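Local coordinates for MgGH51 (Meripilus giganteus, PDB 6ZPV), which hydrolyses terminal alpha-L-arabinofuranosyl linkages in arabinose-containing polysaccharides, as an enzyme of glycoside hydrolase family GH51, at residues Asn145-Arg150 with Thr157-Glu162; Lys513-Asn518 with Phe549-Asn554. All coordinates share one frame; numbering follows the deposited sequence.

Interaction 1: Asn145-Arg150 with Thr157-Glu162; sequences NSTQIR and TQINLE. With NAG (2-acetamido-2-deoxy-beta-D-glucopyranose), chain E; NAG (2-acetamido-2-deoxy-beta-D-glucopyranose), chain B.
Asn145 carries its CG anti to the backbone N (chi1 -159°), while Leu161 holds its CG anti to the carbonyl carbon, and these torsions send both CG atoms into the space between the strands, where Asn145 ND2 lies 3.8 Å from Leu161 CB. ND2 of Asn145 is bonded covalently to C1 of the first N-acetylglucosamine, so this is an occupied N-glycosylation site, with Thr147 completing the Asn-X-Thr sequon. The glycosylated nitrogen of Asn145, ND2, still has one N-H, and it gives it to Glu162 O at 2.8 Å. The bond is nearly straight (165°), in the carbonyl plane on a lone pair and close to the plane of the Asn145 amide, which should limit rotation of the linkage. Glu162 also donates, its backbone N reaching both O5 and O6 of that sugar, 3.1 Å from each. The extended side chain of Glu162 reaches on to the second sugar, its OE1 lying 3.6 Å from C5.

Leu161 suits the position before it because its side chain forks: Leu161 CD2 lies 3.6 Å from O5 of the first sugar, and Leu161 CD1 rests on the backbone of Ser146. An alanine in place of Leu161 would keep CB but lose the fork, and would probably open a gap between the first sugar and the backbone of Ser146. Further along, the branched side chains of Thr147 and Ile159 cross obliquely, Thr147 CG2 meeting Ile159 CD1 at 3.8 Å. Ile149 CG2 packs on that same CD1.

No backbone bonds join the two strands, which run roughly antiparallel at 147°. Each belongs to a different sheet of a beta sandwich: 141-150 pairs with strand 127-136 and 157-163 with strand 112-119, whose Phe118 touches both Ile149 and Ile159.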
# COMPACT_ATOMS: atom_id res chain seq x y z
N ASN A 145 19.04 -6.39 25.79
CA ASN A 145 18.28 -6.95 26.90
C ASN A 145 18.58 -8.45 26.93
O ASN A 145 18.97 -9.01 25.90
CB ASN A 145 16.78 -6.67 26.75
CG ASN A 145 15.96 -6.74 28.00
OD1 ASN A 145 16.41 -7.29 29.03
ND2 ASN A 145 14.72 -6.25 27.90
N SER A 146 18.41 -9.09 28.04
CA SER A 146 18.72 -10.52 28.08
C SER A 146 17.81 -11.27 29.01
O SER A 146 17.14 -10.67 29.90
CB SER A 146 20.15 -10.70 28.46
OG SER A 146 20.38 -10.33 29.82
N THR A 147 17.88 -12.58 28.91
CA THR A 147 17.18 -13.48 29.82
C THR A 147 17.98 -14.77 30.00
O THR A 147 18.68 -15.18 29.06
CB THR A 147 15.78 -13.74 29.29
OG1 THR A 147 15.02 -14.34 30.34
CG2 THR A 147 15.75 -14.58 28.06
N GLN A 148 17.90 -15.39 31.15
CA GLN A 148 18.66 -16.63 31.41
C GLN A 148 17.96 -17.80 30.72
O GLN A 148 16.73 -17.95 30.84
CB GLN A 148 18.74 -16.84 32.93
CG GLN A 148 19.80 -15.95 33.59
CD GLN A 148 21.21 -16.39 33.28
OE1 GLN A 148 21.46 -17.59 33.20
NE2 GLN A 148 22.16 -15.45 33.17
N ILE A 149 18.70 -18.63 29.99
CA ILE A 149 18.19 -19.86 29.40
C ILE A 149 19.04 -21.05 29.84
O ILE A 149 20.18 -20.89 30.32
CB ILE A 149 18.07 -19.79 27.87
CG1 ILE A 149 19.44 -19.76 27.17
CG2 ILE A 149 17.22 -18.58 27.46
CD1 ILE A 149 19.41 -19.86 25.66
N ARG A 150 18.51 -22.22 29.63
CA ARG A 150 19.12 -23.48 30.05
C ARG A 150 19.05 -24.46 28.90
O ARG A 150 18.02 -24.60 28.21
CB ARG A 150 18.45 -24.10 31.27
CG ARG A 150 18.47 -23.23 32.50
CD ARG A 150 19.80 -23.08 33.15
NE ARG A 150 19.83 -22.19 34.31
CZ ARG A 150 20.14 -20.88 34.30
NH1 ARG A 150 20.33 -20.18 33.17
NH2 ARG A 150 20.17 -20.24 35.44
N THR A 157 10.16 -22.55 23.04
CA THR A 157 9.91 -21.55 24.07
C THR A 157 10.04 -20.15 23.45
O THR A 157 11.02 -19.90 22.76
CB THR A 157 10.95 -21.75 25.17
OG1 THR A 157 10.81 -23.08 25.72
CG2 THR A 157 10.80 -20.73 26.31
N GLN A 158 9.06 -19.27 23.73
CA GLN A 158 9.12 -17.90 23.26
C GLN A 158 9.87 -17.06 24.27
O GLN A 158 9.62 -17.12 25.48
CB GLN A 158 7.75 -17.32 22.98
CG GLN A 158 7.83 -16.06 22.11
CD GLN A 158 6.52 -15.36 21.81
OE1 GLN A 158 5.71 -15.26 22.70
NE2 GLN A 158 6.38 -14.78 20.61
N ILE A 159 10.74 -16.19 23.76
CA ILE A 159 11.42 -15.08 24.47
C ILE A 159 10.78 -13.77 24.00
O ILE A 159 10.65 -13.57 22.80
CB ILE A 159 12.95 -15.11 24.26
CG1 ILE A 159 13.60 -16.32 24.96
CG2 ILE A 159 13.61 -13.80 24.62
CD1 ILE A 159 15.12 -16.47 24.77
N ASN A 160 10.42 -12.89 24.93
CA ASN A 160 9.89 -11.54 24.63
C ASN A 160 10.67 -10.54 25.46
O ASN A 160 10.59 -10.60 26.68
CB ASN A 160 8.39 -11.48 24.99
CG ASN A 160 7.51 -12.38 24.17
OD1 ASN A 160 7.13 -12.01 23.06
ND2 ASN A 160 7.23 -13.56 24.72
N LEU A 161 11.41 -9.67 24.81
CA LEU A 161 12.21 -8.66 25.49
C LEU A 161 12.08 -7.30 24.80
O LEU A 161 12.17 -7.25 23.55
CB LEU A 161 13.70 -9.05 25.50
CG LEU A 161 14.01 -10.33 26.30
CD1 LEU A 161 15.38 -10.84 25.97
CD2 LEU A 161 13.88 -10.07 27.81
N GLU A 162 11.85 -6.25 25.56
CA GLU A 162 11.85 -4.88 25.02
C GLU A 162 13.28 -4.40 24.86
O GLU A 162 14.21 -4.82 25.55
CB GLU A 162 11.02 -3.95 25.89
CG GLU A 162 9.52 -4.24 25.85
CD GLU A 162 8.68 -3.33 26.70
OE1 GLU A 162 9.25 -2.55 27.47
OE2 GLU A 162 7.48 -3.36 26.52
C1 NAG E . 13.78 -6.25 28.98
C2 NAG E . 13.58 -4.83 29.51
C3 NAG E . 12.45 -4.82 30.57
C4 NAG E . 11.21 -5.51 30.03
C5 NAG E . 11.56 -6.91 29.51
C6 NAG E . 10.38 -7.65 28.93
C7 NAG E . 15.59 -3.46 29.34
C8 NAG E . 16.92 -3.14 30.02
N2 NAG E . 14.77 -4.29 30.06
O3 NAG E . 12.18 -3.47 30.88
O4 NAG E . 10.23 -5.64 31.10
O5 NAG E . 12.58 -6.76 28.52
O6 NAG E . 9.87 -6.85 27.87
O7 NAG E . 15.33 -3.07 28.19
C1 NAG B . 8.98 -5.08 30.85
C2 NAG B . 7.98 -5.68 31.84
C3 NAG B . 6.68 -4.89 31.73
C4 NAG B . 6.96 -3.38 31.88
C5 NAG B . 8.00 -2.93 30.87
C6 NAG B . 8.41 -1.49 31.04
C7 NAG B . 8.49 -8.08 32.32
C8 NAG B . 8.17 -9.52 31.93
N2 NAG B . 7.84 -7.12 31.64
O3 NAG B . 5.76 -5.29 32.73
O4 NAG B . 5.77 -2.59 31.64
O5 NAG B . 9.19 -3.69 31.10
O6 NAG B . 8.79 -1.42 32.41
O7 NAG B . 9.31 -7.80 33.19

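Interaction 2: Lys513-Asn518 with Phe549-Asn554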
# COMPACT_ATOMS: atom_id res chain seq x y z
N LYS A 513 -3.00 14.68 -2.99
CA LYS A 513 -3.44 15.34 -1.74
C LYS A 513 -4.21 16.63 -2.04
O LYS A 513 -5.25 16.88 -1.38
CB LYS A 513 -2.19 15.61 -0.91
CG LYS A 513 -2.44 16.30 0.41
CD LYS A 513 -1.16 16.56 1.22
CE LYS A 513 -1.41 17.28 2.53
NZ LYS A 513 -0.14 17.68 3.20
N LEU A 514 -3.73 17.44 -2.95
CA LEU A 514 -4.43 18.69 -3.29
C LEU A 514 -5.83 18.37 -3.80
O LEU A 514 -6.78 19.10 -3.48
CB LEU A 514 -3.62 19.49 -4.32
CG LEU A 514 -2.40 20.23 -3.78
CD1 LEU A 514 -1.58 20.75 -4.91
CD2 LEU A 514 -2.77 21.35 -2.87
N PHE A 515 -5.99 17.32 -4.60
CA PHE A 515 -7.32 17.00 -5.12
C PHE A 515 -8.22 16.46 -4.03
O PHE A 515 -9.39 16.81 -3.96
CB PHE A 515 -7.22 16.08 -6.35
CG PHE A 515 -7.03 16.82 -7.66
CD1 PHE A 515 -5.93 17.61 -7.90
CD2 PHE A 515 -7.98 16.72 -8.65
CE1 PHE A 515 -5.84 18.34 -9.07
CE2 PHE A 515 -7.89 17.45 -9.81
CZ PHE A 515 -6.81 18.25 -10.03
N ALA A 516 -7.71 15.55 -3.21
CA ALA A 516 -8.52 14.84 -2.21
C ALA A 516 -8.88 15.70 -1.03
O ALA A 516 -9.99 15.55 -0.48
CB ALA A 516 -7.77 13.59 -1.74
N LEU A 517 -8.00 16.58 -0.57
CA LEU A 517 -8.30 17.39 0.62
C LEU A 517 -9.13 18.63 0.29
O LEU A 517 -9.59 19.34 1.25
CB LEU A 517 -7.00 17.87 1.25
CG LEU A 517 -6.21 16.82 2.01
CD1 LEU A 517 -5.04 17.48 2.69
CD2 LEU A 517 -7.04 16.08 3.06
N ASN A 518 -9.31 18.97 -0.95
CA ASN A 518 -9.99 20.19 -1.40
C ASN A 518 -11.11 19.78 -2.39
O ASN A 518 -11.05 20.12 -3.57
CB ASN A 518 -8.97 21.16 -2.01
CG ASN A 518 -7.84 21.46 -1.07
OD1 ASN A 518 -7.96 22.25 -0.14
ND2 ASN A 518 -6.72 20.84 -1.30
N PHE A 549 -13.87 24.97 -4.17
CA PHE A 549 -12.49 24.53 -4.51
C PHE A 549 -12.31 24.56 -6.00
O PHE A 549 -12.96 23.78 -6.72
CB PHE A 549 -12.28 23.13 -3.97
CG PHE A 549 -12.66 22.93 -2.53
CD1 PHE A 549 -11.83 23.35 -1.51
CD2 PHE A 549 -13.85 22.31 -2.21
CE1 PHE A 549 -12.16 23.15 -0.18
CE2 PHE A 549 -14.21 22.08 -0.90
CZ PHE A 549 -13.37 22.54 0.11
N ILE A 550 -11.48 25.47 -6.47
CA ILE A 550 -11.16 25.65 -7.89
C ILE A 550 -9.81 25.03 -8.14
O ILE A 550 -8.78 25.55 -7.70
CB ILE A 550 -11.20 27.14 -8.27
CG1 ILE A 550 -12.52 27.80 -7.95
CG2 ILE A 550 -10.81 27.30 -9.72
CD1 ILE A 550 -12.49 29.32 -7.97
N LYS A 551 -9.79 23.86 -8.79
CA LYS A 551 -8.55 23.10 -9.05
C LYS A 551 -8.13 23.30 -10.48
O LYS A 551 -8.96 23.13 -11.37
CB LYS A 551 -8.78 21.61 -8.66
CG LYS A 551 -9.08 21.42 -7.18
CD LYS A 551 -8.86 20.08 -6.61
CE LYS A 551 -9.87 19.08 -7.05
NZ LYS A 551 -10.80 18.59 -5.89
N ILE A 552 -6.87 23.67 -10.67
CA ILE A 552 -6.37 24.12 -11.99
C ILE A 552 -5.07 23.39 -12.30
O ILE A 552 -4.09 23.48 -11.52
CB ILE A 552 -6.10 25.62 -11.98
CG1 ILE A 552 -7.31 26.42 -11.49
CG2 ILE A 552 -5.63 26.08 -13.35
CD1 ILE A 552 -7.00 27.84 -11.05
N ALA A 553 -5.04 22.70 -13.42
CA ALA A 553 -3.83 22.02 -13.90
C ALA A 553 -3.35 22.72 -15.17
O ALA A 553 -4.07 22.73 -16.16
CB ALA A 553 -4.11 20.54 -14.16
N ASN A 554 -2.13 23.24 -15.11
CA ASN A 554 -1.44 23.73 -16.32
C ASN A 554 -0.36 22.70 -16.62
O ASN A 554 0.68 22.71 -15.99
CB ASN A 554 -0.90 25.14 -16.17
CG ASN A 554 -0.30 25.66 -17.45
OD1 ASN A 554 -0.16 24.88 -18.42
ND2 ASN A 554 0.03 26.94 -17.49
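Phe515 and Lys551 face each other where helix 507-517 nears strand 547-554: Phe515 CA lies 7.4 Å from Lys551 CA, and the backbones draw closer between Asn518 and Phe549. Lysine suits its place because a long apolar stem ends in a charge. Lysine atom CE of Lys551 lies over one face of the Phe515 ring, 3.8 Å from the centroid and offset toward the rim, a CH-pi contact. Bent at chi3 and chi4, the chain then brings Lys551 NZ to two carbonyls: Phe515 O at 3.0 Å, met on a lone pair, and Asn518 O at 2.8 Å, approached from above the carbonyl plane.

Asparagine suits position 518 because its short amide can turn back on the helix, Asn518 ND2 giving a nearly straight bond (172°) to Leu514 O, while Asn518 CB rests 3.6 Å from Phe549 CD1. The carbonyl carbon of Asn518 sits over one face of that ring, so the flat aromatic lies against the backbone of Asn518.

Lys551 NZ also forms a salt bridge with Glu468 of helix 454-469. The buried ammonium thus has an anionic partner as well as a carbonyl of the last helical turn and one from the loop that follows, surroundings likely to stabilise its charged form.

In the fold
From the N terminus the chain gives strand 11-12 to the C-terminal antiparallel sheet and strand 20-21 to the eight-stranded parallel barrel, then leaves to build a beta sandwich. There interaction 1 closes the short loop 151-156, tying an edge strand of one sheet to an edge strand of the other. The chain returns to the barrel at strand 224-227 and completes it by strand 474-479. Interaction 2 then closes the longer loop 519-548, fastening helix 507-517 to the C-terminal sheet beside barrel helix 454-469. The two loops follow in series, neither nested nor crossed, with centres about 53 Å apart on opposite sides of the molecule's centre.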